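PDB 4ZXA: hydroquinone dioxygenase small subunit from Pseudomonas sp., which forms the small, cupin-fold subunit of a two-subunit, iron(II)-dependent hydroquinone 1,2-dioxygenase, an enzyme that probably cleaves the aromatic ring of hydroquinone. Local coordinates for residues Ala77-Phe82 with His103-His108; Thr107-Glu112 with Gly155-Glu160; Val90-Leu95 with Cys130-Gly135; Lys96-Ser101 with Leu113-Pro118; Tyr61-Leu66 with Val147-Thr152. All blocks are in the same frame, centred on the assembly; numbering follows the deposited sequence.

Contact 1 (Ala77-Phe82 with His103-His108); sequences AAHDEF and HGEGTH
At one end of the cupin barrel, the loop A77-D80 that leads into strand 81-87 is tied to the loop G104-T107. H79 carries the contact. Its NE2 accepts the amide of G106 at 3.0 Å, and the bond is almost straight (178°). G106 N is tilted somewhat from the ring plane. The other ring nitrogen, ND1, donates to D80 O at 2.8 Å, so both nitrogens are used and the ring is fixed against rotation. H79 CG stands between the backbone N and the carbonyl carbon (chi1 54°), which sets the base of the ring on the side of G106. A77 CB covers one ring face over its centre, and E105 CA lies in plane at the edge. An alanine at H79 would probably leave the G106 amide without its acceptor and the loop less firmly tied. A78 CB rests against two carbonyls, 3.4 Å from G104 O and 3.6 Å from H103 O. Farther in, E81 crosses T107 at about a right angle, and its OE2 is hydrogen-bonded to T152 OG1. E105 reaches outward to a salt bridge with K239 of the large subunit. A water accepts from A78 N and donates to G106 O at 2.8 Å.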
# COMPACT_ATOMS: atom_id res chain seq x y z
N ALA A 77 47.43 14.20 -0.26
CA ALA A 77 46.54 15.16 0.38
C ALA A 77 46.83 15.23 1.87
O ALA A 77 47.52 14.37 2.41
CB ALA A 77 45.07 14.79 0.15
N ALA A 78 46.30 16.27 2.51
CA ALA A 78 46.53 16.48 3.93
C ALA A 78 45.49 15.75 4.77
O ALA A 78 45.59 15.71 5.99
CB ALA A 78 46.53 17.98 4.25
N HIS A 79 44.49 15.18 4.11
CA HIS A 79 43.44 14.43 4.81
C HIS A 79 43.20 13.09 4.14
O HIS A 79 43.65 12.87 3.02
CB HIS A 79 42.15 15.23 4.79
CG HIS A 79 41.74 15.63 3.42
ND1 HIS A 79 41.23 14.74 2.51
CD2 HIS A 79 41.81 16.83 2.78
CE1 HIS A 79 40.97 15.37 1.38
NE2 HIS A 79 41.32 16.64 1.52
N ASP A 80 42.50 12.19 4.81
CA ASP A 80 42.11 10.92 4.19
C ASP A 80 41.31 11.09 2.89
O ASP A 80 40.51 12.02 2.74
CB ASP A 80 41.29 10.10 5.16
CG ASP A 80 42.10 9.58 6.32
OD1 ASP A 80 43.32 9.43 6.15
OD2 ASP A 80 41.51 9.30 7.39
N GLU A 81 41.54 10.16 1.96
CA GLU A 81 40.75 10.03 0.73
C GLU A 81 40.42 8.56 0.55
O GLU A 81 40.99 7.69 1.22
CB GLU A 81 41.54 10.52 -0.48
CG GLU A 81 41.73 12.02 -0.54
CD GLU A 81 42.82 12.43 -1.52
OE1 GLU A 81 43.96 11.94 -1.37
OE2 GLU A 81 42.54 13.24 -2.44
N PHE A 82 39.50 8.26 -0.36
CA PHE A 82 39.15 6.87 -0.58
C PHE A 82 38.97 6.59 -2.06
O PHE A 82 38.59 7.48 -2.82
CB PHE A 82 37.88 6.53 0.17
CG PHE A 82 37.97 6.74 1.64
CD1 PHE A 82 38.42 5.72 2.47
CD2 PHE A 82 37.64 7.97 2.21
CE1 PHE A 82 38.51 5.91 3.85
CE2 PHE A 82 37.74 8.18 3.57
CZ PHE A 82 38.17 7.14 4.40
N HIS A 103 48.53 20.88 6.13
CA HIS A 103 47.38 21.78 6.04
C HIS A 103 46.80 21.75 4.64
O HIS A 103 47.49 21.42 3.68
CB HIS A 103 47.80 23.22 6.40
CG HIS A 103 48.69 23.30 7.61
ND1 HIS A 103 48.28 22.92 8.87
CD2 HIS A 103 49.97 23.72 7.75
CE1 HIS A 103 49.26 23.09 9.73
NE2 HIS A 103 50.30 23.58 9.08
N GLY A 104 45.52 22.11 4.52
CA GLY A 104 44.90 22.25 3.20
C GLY A 104 44.00 21.09 2.82
O GLY A 104 43.92 20.08 3.51
N GLU A 105 43.32 21.24 1.70
CA GLU A 105 42.35 20.22 1.31
C GLU A 105 42.38 19.96 -0.18
O GLU A 105 42.70 20.85 -0.98
CB GLU A 105 40.94 20.64 1.74
CG GLU A 105 40.80 20.85 3.23
CD GLU A 105 39.35 21.05 3.66
OE1 GLU A 105 38.59 21.70 2.91
OE2 GLU A 105 38.98 20.53 4.74
N GLY A 106 42.04 18.74 -0.56
CA GLY A 106 42.02 18.35 -1.95
C GLY A 106 43.26 17.56 -2.31
O GLY A 106 44.30 17.70 -1.68
N THR A 107 43.16 16.71 -3.31
CA THR A 107 44.33 15.97 -3.71
C THR A 107 45.29 16.90 -4.45
O THR A 107 44.86 17.76 -5.22
CB THR A 107 43.98 14.70 -4.52
OG1 THR A 107 44.85 14.60 -5.65
CG2 THR A 107 42.54 14.71 -4.96
N HIS A 108 46.58 16.75 -4.16
CA HIS A 108 47.62 17.54 -4.80
C HIS A 108 48.65 16.63 -5.47
O HIS A 108 48.83 15.47 -5.06
CB HIS A 108 48.31 18.45 -3.77
CG HIS A 108 47.41 19.52 -3.21
ND1 HIS A 108 47.33 20.78 -3.76
CD2 HIS A 108 46.56 19.50 -2.16
CE1 HIS A 108 46.45 21.50 -3.07
NE2 HIS A 108 45.97 20.75 -2.10
O HOH W 1 45.23 18.08 0.93

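Contact 2 (Thr107-Glu112 with Gly155-Glu160); sequences THLAGE and GPLSVE
This is a surface contact in which L157 and P156, at a turn, pack without any direct hydrogen bond against T107, H108 and L109. L157 contributes most. Its CD2 sits 3.6 Å from T107 OG1 and also touches T107 O. The same methyl group is 4.1 Å from L109 CG, where the two leucines cross obliquely. P156 meets the H108 ring, with its CG 3.3 Å from H108 CE1, and the two side chains cross at about a right angle. An alanine at H108 would probably open a gap beside the P156 ring and lose the weak bond from NE2 to E105 O. In the cupin barrel, H108 and L109 lie on a short strand at the edge of one sheet within this chain, hydrogen-bonded to strand 71-76. A weakly bonded strand around S158-V159 lies at the edge of the other sheet. G155 to S158 make a type I beta turn, closed by S158 N to G155 O at 3.1 Å. S158 OG accepts G155 N at 3.1 Å in a nearly straight bond (170°) and is also bonded to E64. A water donates to T107 O and accepts from L157 N at 2.9 Å.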
# COMPACT_ATOMS: atom_id res chain seq x y z
N THR A 107 43.16 16.71 -3.31
CA THR A 107 44.33 15.97 -3.71
C THR A 107 45.29 16.90 -4.45
O THR A 107 44.86 17.76 -5.22
CB THR A 107 43.98 14.70 -4.52
OG1 THR A 107 44.85 14.60 -5.65
CG2 THR A 107 42.54 14.71 -4.96
N HIS A 108 46.58 16.75 -4.16
CA HIS A 108 47.62 17.54 -4.80
C HIS A 108 48.65 16.63 -5.47
O HIS A 108 48.83 15.47 -5.06
CB HIS A 108 48.31 18.45 -3.77
CG HIS A 108 47.41 19.52 -3.21
ND1 HIS A 108 47.33 20.78 -3.76
CD2 HIS A 108 46.56 19.50 -2.16
CE1 HIS A 108 46.45 21.50 -3.07
NE2 HIS A 108 45.97 20.75 -2.10
N LEU A 109 49.33 17.16 -6.48
CA LEU A 109 50.47 16.48 -7.09
C LEU A 109 51.62 16.36 -6.10
O LEU A 109 52.08 17.36 -5.57
CB LEU A 109 50.93 17.25 -8.32
CG LEU A 109 49.97 17.17 -9.51
CD1 LEU A 109 50.51 18.05 -10.62
CD2 LEU A 109 49.78 15.74 -10.00
N ALA A 110 52.08 15.14 -5.84
CA ALA A 110 53.15 14.93 -4.85
C ALA A 110 54.55 15.15 -5.43
O ALA A 110 55.53 15.26 -4.67
CB ALA A 110 53.05 13.55 -4.24
N GLY A 111 54.64 15.22 -6.76
CA GLY A 111 55.90 15.39 -7.46
C GLY A 111 56.41 14.14 -8.20
O GLY A 111 55.90 13.03 -7.99
N GLU A 112 57.41 14.33 -9.05
CA GLU A 112 57.96 13.25 -9.87
C GLU A 112 58.64 12.20 -9.02
O GLU A 112 58.53 11.00 -9.29
CB GLU A 112 58.97 13.80 -10.89
CG GLU A 112 58.42 14.86 -11.85
CD GLU A 112 57.42 14.32 -12.86
OE1 GLU A 112 57.19 13.09 -12.90
OE2 GLU A 112 56.87 15.14 -13.63
N GLY A 155 39.77 20.25 -5.20
CA GLY A 155 41.13 20.77 -5.19
C GLY A 155 41.62 21.24 -6.55
O GLY A 155 40.83 21.33 -7.50
N PRO A 156 42.92 21.55 -6.65
CA PRO A 156 43.57 22.09 -7.85
C PRO A 156 43.43 21.18 -9.07
O PRO A 156 43.41 21.69 -10.19
CB PRO A 156 45.05 22.14 -7.46
CG PRO A 156 45.06 22.18 -5.98
CD PRO A 156 43.87 21.37 -5.54
N LEU A 157 43.35 19.86 -8.84
CA LEU A 157 43.23 18.85 -9.90
C LEU A 157 41.79 18.51 -10.31
O LEU A 157 41.57 17.79 -11.29
CB LEU A 157 43.93 17.56 -9.47
CG LEU A 157 45.45 17.45 -9.55
CD1 LEU A 157 46.15 18.82 -9.66
CD2 LEU A 157 46.02 16.63 -8.39
N SER A 158 40.80 19.00 -9.56
CA SER A 158 39.43 18.60 -9.83
C SER A 158 38.89 19.31 -11.06
O SER A 158 38.99 20.52 -11.19
CB SER A 158 38.54 18.88 -8.62
OG SER A 158 39.06 18.26 -7.46
N VAL A 159 38.33 18.55 -11.98
CA VAL A 159 37.80 19.16 -13.18
C VAL A 159 36.28 19.16 -13.14
O VAL A 159 35.65 18.12 -12.92
CB VAL A 159 38.31 18.45 -14.45
CG1 VAL A 159 37.94 19.26 -15.70
CG2 VAL A 159 39.82 18.25 -14.36
N GLU A 160 35.69 20.34 -13.33
CA GLU A 160 34.25 20.43 -13.46
C GLU A 160 33.88 20.65 -14.92
O GLU A 160 34.44 21.51 -15.60
CB GLU A 160 33.70 21.57 -12.61
CG GLU A 160 33.76 21.32 -11.11
CD GLU A 160 33.27 22.52 -10.32
OE1 GLU A 160 34.06 23.46 -10.11
OE2 GLU A 160 32.09 22.54 -9.93
O HOH W 2 42.75 18.23 -6.54

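Contact 3 (Val90-Leu95 with Cys130-Gly135); sequences VRVEFL and CLLPAG
Apolar packing dominates here, with F94 meeting C130, L132 and P133. F94 CG is anti to the carbonyl carbon (chi1 -67°), which puts the ring on the side of C130-P133, and CE1 and CZ do the touching. C130 SG stands at the ring edge, near its plane, 4.1 Å from F94 CZ. L132 CD2 comes obliquely to within 3.8 Å of F94 CE1, and its side chain crosses the phenylalanine at about a right angle. P133 CD approaches the same CE1 obliquely at 3.7 Å, again with crossed side chains. L132 CD2 also reaches V92 CG1 at 4.2 Å, so this methyl group touches two residues of strand 90-95. The contact joins the two sheets of the cupin barrel. Strands 90-95 and 130-132 belong to different sheets, approach to 9.9 Å between their axes and run at 37° to each other, so side chains bridge them. The polar side is slight: L131 O lies 3.7 Å from F94 CE1. The large subunit borders this contact. C130 pairs in an antiparallel ladder with a strand of the large subunit, which extends the sheet across the interface. L214 of that subunit packs on F94, and its R174 on L131 and P133.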
# COMPACT_ATOMS: atom_id res chain seq x y z
N VAL A 90 43.07 -1.98 -10.67
CA VAL A 90 44.08 -0.97 -10.43
C VAL A 90 45.03 -1.43 -9.34
O VAL A 90 44.62 -2.01 -8.34
CB VAL A 90 43.46 0.37 -10.05
CG1 VAL A 90 44.54 1.41 -9.81
CG2 VAL A 90 42.51 0.84 -11.14
N ARG A 91 46.31 -1.18 -9.57
CA ARG A 91 47.33 -1.36 -8.55
C ARG A 91 47.59 0.02 -7.95
O ARG A 91 47.72 1.01 -8.67
CB ARG A 91 48.60 -1.92 -9.20
CG ARG A 91 49.85 -1.91 -8.32
CD ARG A 91 51.02 -2.58 -9.03
NE ARG A 91 52.17 -2.70 -8.15
CZ ARG A 91 53.08 -1.74 -8.00
NH1 ARG A 91 52.94 -0.61 -8.68
NH2 ARG A 91 54.11 -1.90 -7.17
N VAL A 92 47.64 0.10 -6.62
CA VAL A 92 47.87 1.38 -5.96
C VAL A 92 49.15 1.31 -5.13
O VAL A 92 49.25 0.50 -4.20
CB VAL A 92 46.65 1.78 -5.06
CG1 VAL A 92 46.82 3.19 -4.49
CG2 VAL A 92 45.33 1.68 -5.83
N GLU A 93 50.14 2.14 -5.49
CA GLU A 93 51.42 2.19 -4.78
C GLU A 93 51.40 3.25 -3.69
O GLU A 93 50.92 4.36 -3.93
CB GLU A 93 52.55 2.55 -5.73
CG GLU A 93 52.98 1.48 -6.70
CD GLU A 93 53.79 2.05 -7.87
OE1 GLU A 93 54.82 2.72 -7.62
OE2 GLU A 93 53.38 1.84 -9.03
N PHE A 94 51.96 2.94 -2.53
CA PHE A 94 51.94 3.86 -1.39
C PHE A 94 53.32 4.23 -0.87
O PHE A 94 54.11 3.35 -0.50
CB PHE A 94 51.12 3.26 -0.24
CG PHE A 94 49.65 3.12 -0.53
CD1 PHE A 94 48.78 4.16 -0.26
CD2 PHE A 94 49.15 1.95 -1.06
CE1 PHE A 94 47.41 4.03 -0.52
CE2 PHE A 94 47.80 1.81 -1.33
CZ PHE A 94 46.92 2.85 -1.06
N LEU A 95 53.60 5.53 -0.80
CA LEU A 95 54.78 6.05 -0.12
C LEU A 95 54.41 6.83 1.13
O LEU A 95 53.54 7.70 1.08
CB LEU A 95 55.51 7.01 -1.05
CG LEU A 95 56.41 6.40 -2.10
CD1 LEU A 95 56.92 7.52 -2.99
CD2 LEU A 95 57.54 5.68 -1.40
N CYS A 130 39.87 0.97 -1.10
CA CYS A 130 41.00 1.13 -0.20
C CYS A 130 41.02 2.54 0.40
O CYS A 130 40.49 3.49 -0.18
CB CYS A 130 42.32 0.83 -0.92
SG CYS A 130 42.93 2.17 -1.95
N LEU A 131 41.65 2.64 1.56
CA LEU A 131 41.95 3.93 2.18
C LEU A 131 43.18 4.57 1.50
O LEU A 131 44.16 3.89 1.19
CB LEU A 131 42.21 3.74 3.69
CG LEU A 131 42.90 4.82 4.54
CD1 LEU A 131 42.11 6.13 4.57
CD2 LEU A 131 43.10 4.30 5.95
N LEU A 132 43.10 5.87 1.25
CA LEU A 132 44.24 6.64 0.81
C LEU A 132 44.66 7.53 1.98
O LEU A 132 44.21 8.67 2.09
CB LEU A 132 43.87 7.49 -0.40
CG LEU A 132 43.33 6.66 -1.57
CD1 LEU A 132 42.73 7.55 -2.64
CD2 LEU A 132 44.42 5.75 -2.16
N PRO A 133 45.52 7.01 2.87
CA PRO A 133 45.86 7.64 4.15
C PRO A 133 46.42 9.04 3.97
O PRO A 133 47.22 9.28 3.04
CB PRO A 133 46.95 6.73 4.73
CG PRO A 133 46.88 5.46 3.93
CD PRO A 133 46.38 5.85 2.57
N ALA A 134 46.02 9.96 4.84
CA ALA A 134 46.55 11.32 4.80
C ALA A 134 48.04 11.28 5.07
O ALA A 134 48.50 10.55 5.95
CB ALA A 134 45.84 12.21 5.82
N GLY A 135 48.79 12.07 4.30
CA GLY A 135 50.22 12.19 4.51
C GLY A 135 51.00 11.08 3.82
O GLY A 135 52.14 10.74 4.20

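Contact 4 (Lys96-Ser101 with Leu113-Pro118); sequences KLDAPS and LPVGKP
P114 meets L97 where strand 116-125 is about to begin: P114 CB is 3.8 Å from L97 CD2, and the two side chains cross. V115 follows and offers its carbonyl. V115 O accepts D98 N at 2.9 Å in a nearly straight bond (178°). It also takes a hydrogen bond from a water that accepts A99 N, so two donors grip this oxygen. D98 CG, anti to its own carbonyl carbon (chi1 -80°), is thereby placed near V115 O and G116 CA. V115 CG1 touches D98 OD2 at 4.0 Å. G116 forms a non-hydrogen-bonded antiparallel pair with L97. Its CA lies 3.3 Å from K96 O and equally near D98 OD1. A side chain would clash here with K96 O and L97 CA, which accounts for the glycine. K117 makes the hydrogen-bonded pair with K96. K96 N to K117 O measures 2.8 Å, while the return bond from K117 N to K96 O is weak at 3.2 Å. K96 and K117 start out on the same face of the sheet, though the end of K96 leads away; both touch F210 of the large subunit. Strand 116-125 edges the five-stranded cupin sheet within this chain, beside strand 89-97. P114 packs on W74 and L97 on T76, both of strand 71-76.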
# COMPACT_ATOMS: atom_id res chain seq x y z
N LYS A 96 55.08 6.53 2.25
CA LYS A 96 54.95 7.36 3.45
C LYS A 96 55.90 8.54 3.39
O LYS A 96 57.08 8.41 3.69
CB LYS A 96 55.22 6.56 4.73
CG LYS A 96 54.94 7.38 5.99
CD LYS A 96 55.31 6.62 7.25
CE LYS A 96 54.15 6.60 8.24
NZ LYS A 96 54.50 5.82 9.47
N LEU A 97 55.37 9.70 3.01
CA LEU A 97 56.18 10.91 2.85
C LEU A 97 56.96 11.29 4.11
O LEU A 97 56.43 11.20 5.22
CB LEU A 97 55.31 12.07 2.40
CG LEU A 97 54.69 11.97 1.01
CD1 LEU A 97 53.77 13.13 0.77
CD2 LEU A 97 55.80 11.97 -0.02
N ASP A 98 58.22 11.70 3.93
CA ASP A 98 59.03 12.23 5.02
C ASP A 98 58.43 13.54 5.54
O ASP A 98 58.45 13.81 6.75
CB ASP A 98 60.47 12.49 4.56
CG ASP A 98 61.32 11.21 4.52
OD1 ASP A 98 60.74 10.10 4.43
OD2 ASP A 98 62.57 11.33 4.56
N ALA A 99 57.92 14.34 4.61
CA ALA A 99 57.31 15.63 4.92
C ALA A 99 55.89 15.75 4.34
O ALA A 99 55.69 16.38 3.30
CB ALA A 99 58.19 16.75 4.38
N PRO A 100 54.90 15.16 5.02
CA PRO A 100 53.50 15.16 4.56
C PRO A 100 52.87 16.56 4.53
O PRO A 100 53.22 17.41 5.36
CB PRO A 100 52.78 14.33 5.63
CG PRO A 100 53.84 13.58 6.35
CD PRO A 100 55.06 14.44 6.29
N SER A 101 51.95 16.81 3.60
CA SER A 101 51.15 18.04 3.67
C SER A 101 50.42 18.01 5.02
O SER A 101 49.75 17.03 5.34
CB SER A 101 50.13 18.11 2.54
OG SER A 101 50.58 17.45 1.37
N LEU A 113 59.36 12.65 -8.00
CA LEU A 113 60.06 11.73 -7.11
C LEU A 113 59.80 12.09 -5.66
O LEU A 113 60.62 12.73 -5.01
CB LEU A 113 61.56 11.75 -7.41
CG LEU A 113 61.92 11.54 -8.89
CD1 LEU A 113 63.34 12.02 -9.16
CD2 LEU A 113 61.74 10.07 -9.32
N PRO A 114 58.63 11.71 -5.15
CA PRO A 114 58.30 11.95 -3.75
C PRO A 114 59.36 11.35 -2.85
O PRO A 114 59.86 10.26 -3.11
CB PRO A 114 56.99 11.19 -3.56
CG PRO A 114 56.36 11.20 -4.91
CD PRO A 114 57.49 11.12 -5.90
N VAL A 115 59.69 12.06 -1.78
CA VAL A 115 60.66 11.59 -0.81
C VAL A 115 59.99 10.91 0.39
O VAL A 115 59.35 11.57 1.22
CB VAL A 115 61.54 12.75 -0.31
CG1 VAL A 115 62.61 12.25 0.65
CG2 VAL A 115 62.14 13.52 -1.50
N GLY A 116 60.15 9.60 0.49
CA GLY A 116 59.61 8.86 1.63
C GLY A 116 59.76 7.36 1.48
O GLY A 116 60.09 6.86 0.40
N LYS A 117 59.52 6.63 2.57
CA LYS A 117 59.63 5.17 2.56
C LYS A 117 58.48 4.55 1.77
O LYS A 117 57.37 5.07 1.80
CB LYS A 117 59.63 4.62 3.99
CG LYS A 117 60.47 5.41 4.98
CD LYS A 117 59.60 5.92 6.13
CE LYS A 117 60.44 6.56 7.23
NZ LYS A 117 61.47 5.62 7.77
N PRO A 118 58.75 3.44 1.06
CA PRO A 118 57.70 2.69 0.37
C PRO A 118 56.91 1.86 1.38
O PRO A 118 57.53 1.20 2.21
CB PRO A 118 58.47 1.78 -0.60
CG PRO A 118 59.90 2.23 -0.54
CD PRO A 118 60.08 2.86 0.81
O HOH W 3 58.23 14.23 1.55

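Contact 5 (Tyr61-Leu66 with Val147-Thr152); sequences YVVETL and VILQQT
Strands 61-66 and 147-152 run antiparallel, at 159° and 4.7 Å between their axes, as neighbours in the six-stranded sheet of the cupin barrel. Six nearly straight backbone hydrogen bonds join them, in pairs at V62 with T152, E64 with Q150 and L66 with I148. The shortest is L66 N to I148 O, 2.7 Å. V63 with Q151 and T65 with L149 are the non-hydrogen-bonded pairs. On the face with V63, T65, L149 and Q151, V63 CG1 packs against L149 CD2 at 3.6 Å. T65 and L149 also meet I40 of helix 40-45. Q151 bonds the large subunit: OE1 to S236 OG and NE2 to S241 OG of that chain. The other face carries V62, E64, L66, I148, Q150 and T152 and turns to the barrel interior. Here L66 CB and I148 CB lie 4.0 Å apart, while L66 CD1 touches Q150 CB. Three polar atoms on this buried face have partners: E64 OE2 with S158 OG, Q150 NE2 with Y138 OH, T152 OG1 with E81 OE2. E64 and Q150 lie side by side, their carboxylate and amide planes 46° apart. T152 CG2 stands between its backbone N and carbonyl carbon, a position that sets it 3.5 Å from V62 CG2 and 3.5 Å from E64 OE1.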
# COMPACT_ATOMS: atom_id res chain seq x y z
N TYR A 61 32.76 19.20 -0.88
CA TYR A 61 33.14 17.79 -0.93
C TYR A 61 32.87 17.27 -2.32
O TYR A 61 31.93 17.72 -3.00
CB TYR A 61 32.40 16.98 0.13
CG TYR A 61 32.73 17.49 1.51
CD1 TYR A 61 33.85 17.02 2.18
CD2 TYR A 61 31.94 18.47 2.13
CE1 TYR A 61 34.19 17.51 3.43
CE2 TYR A 61 32.26 18.95 3.40
CZ TYR A 61 33.39 18.47 4.03
OH TYR A 61 33.73 18.92 5.28
N VAL A 62 33.71 16.36 -2.79
CA VAL A 62 33.53 15.90 -4.16
C VAL A 62 33.53 14.39 -4.29
O VAL A 62 34.14 13.67 -3.51
CB VAL A 62 34.59 16.51 -5.14
CG1 VAL A 62 34.38 18.02 -5.31
CG2 VAL A 62 36.02 16.19 -4.69
N VAL A 63 32.79 13.93 -5.29
CA VAL A 63 32.99 12.59 -5.81
C VAL A 63 33.57 12.73 -7.21
O VAL A 63 32.96 13.33 -8.09
CB VAL A 63 31.71 11.77 -5.83
CG1 VAL A 63 31.94 10.46 -6.57
CG2 VAL A 63 31.24 11.51 -4.41
N GLU A 64 34.78 12.21 -7.39
CA GLU A 64 35.47 12.27 -8.67
C GLU A 64 35.45 10.91 -9.37
O GLU A 64 35.51 9.85 -8.71
CB GLU A 64 36.93 12.73 -8.48
CG GLU A 64 37.09 14.13 -7.94
CD GLU A 64 38.50 14.40 -7.47
OE1 GLU A 64 39.24 13.41 -7.23
OE2 GLU A 64 38.88 15.59 -7.33
N THR A 65 35.34 10.95 -10.69
CA THR A 65 35.46 9.76 -11.53
C THR A 65 36.79 9.80 -12.27
O THR A 65 37.10 10.78 -12.95
CB THR A 65 34.30 9.66 -12.56
OG1 THR A 65 33.05 9.51 -11.86
CG2 THR A 65 34.49 8.45 -13.47
N LEU A 66 37.60 8.76 -12.12
CA LEU A 66 38.86 8.67 -12.85
C LEU A 66 38.86 7.53 -13.87
O LEU A 66 38.44 6.39 -13.57
CB LEU A 66 40.06 8.51 -11.92
CG LEU A 66 40.49 9.69 -11.05
CD1 LEU A 66 39.43 9.99 -10.00
CD2 LEU A 66 41.82 9.39 -10.38
N VAL A 147 37.73 2.04 -14.21
CA VAL A 147 37.10 3.22 -13.62
C VAL A 147 37.33 3.29 -12.10
O VAL A 147 37.06 2.32 -11.38
CB VAL A 147 35.60 3.22 -13.91
CG1 VAL A 147 34.96 4.43 -13.30
CG2 VAL A 147 35.34 3.18 -15.41
N ILE A 148 37.84 4.43 -11.63
CA ILE A 148 38.05 4.67 -10.20
C ILE A 148 37.14 5.78 -9.68
O ILE A 148 37.10 6.88 -10.26
CB ILE A 148 39.49 5.12 -9.88
CG1 ILE A 148 40.53 4.13 -10.41
CG2 ILE A 148 39.66 5.33 -8.38
CD1 ILE A 148 41.98 4.59 -10.20
N LEU A 149 36.40 5.50 -8.61
CA LEU A 149 35.64 6.53 -7.91
C LEU A 149 36.45 7.00 -6.72
O LEU A 149 36.86 6.20 -5.87
CB LEU A 149 34.31 5.98 -7.40
CG LEU A 149 33.07 6.08 -8.29
CD1 LEU A 149 31.92 5.34 -7.65
CD2 LEU A 149 32.69 7.51 -8.51
N GLN A 150 36.68 8.30 -6.67
CA GLN A 150 37.43 8.87 -5.56
C GLN A 150 36.57 9.81 -4.71
O GLN A 150 35.96 10.75 -5.23
CB GLN A 150 38.68 9.60 -6.08
CG GLN A 150 39.49 10.27 -4.99
CD GLN A 150 41.00 10.21 -5.24
OE1 GLN A 150 41.48 9.37 -6.01
NE2 GLN A 150 41.75 11.08 -4.56
N GLN A 151 36.53 9.53 -3.41
CA GLN A 151 35.89 10.40 -2.43
C GLN A 151 36.92 11.35 -1.82
O GLN A 151 37.87 10.92 -1.16
CB GLN A 151 35.25 9.56 -1.34
CG GLN A 151 34.68 10.37 -0.19
CD GLN A 151 34.33 9.46 0.98
OE1 GLN A 151 34.83 8.34 1.05
NE2 GLN A 151 33.48 9.94 1.89
N THR A 152 36.72 12.65 -2.02
CA THR A 152 37.72 13.61 -1.57
C THR A 152 37.14 15.02 -1.46
O THR A 152 35.93 15.19 -1.33
CB THR A 152 38.99 13.58 -2.49
OG1 THR A 152 40.03 14.38 -1.91
CG2 THR A 152 38.66 14.09 -3.89

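Contact 5 lies near the centre of the chain, about 3 Å from it, in the six-stranded sheet. Contact 1 adjoins it through strand 81-87, the neighbour of 145-153, and E81 is hydrogen-bonded to T152. Contact 3 lies one strand farther, on 128-132, and touches contact 5 by packing of V90 on I148. Contacts 3 and 4 share strand 89-97 of the five-stranded sheet. Contact 4 is the outlier, about 23 Å from contact 5 between centres. Contacts 1 and 2 share T107 and H108. Contact 5 pairs an early strand with a late one, so contacts 1, 3 and 4 fall within its span. Contact 2 reaches beyond it. Contacts 2 and 3 join the two sheets of the cupin barrel.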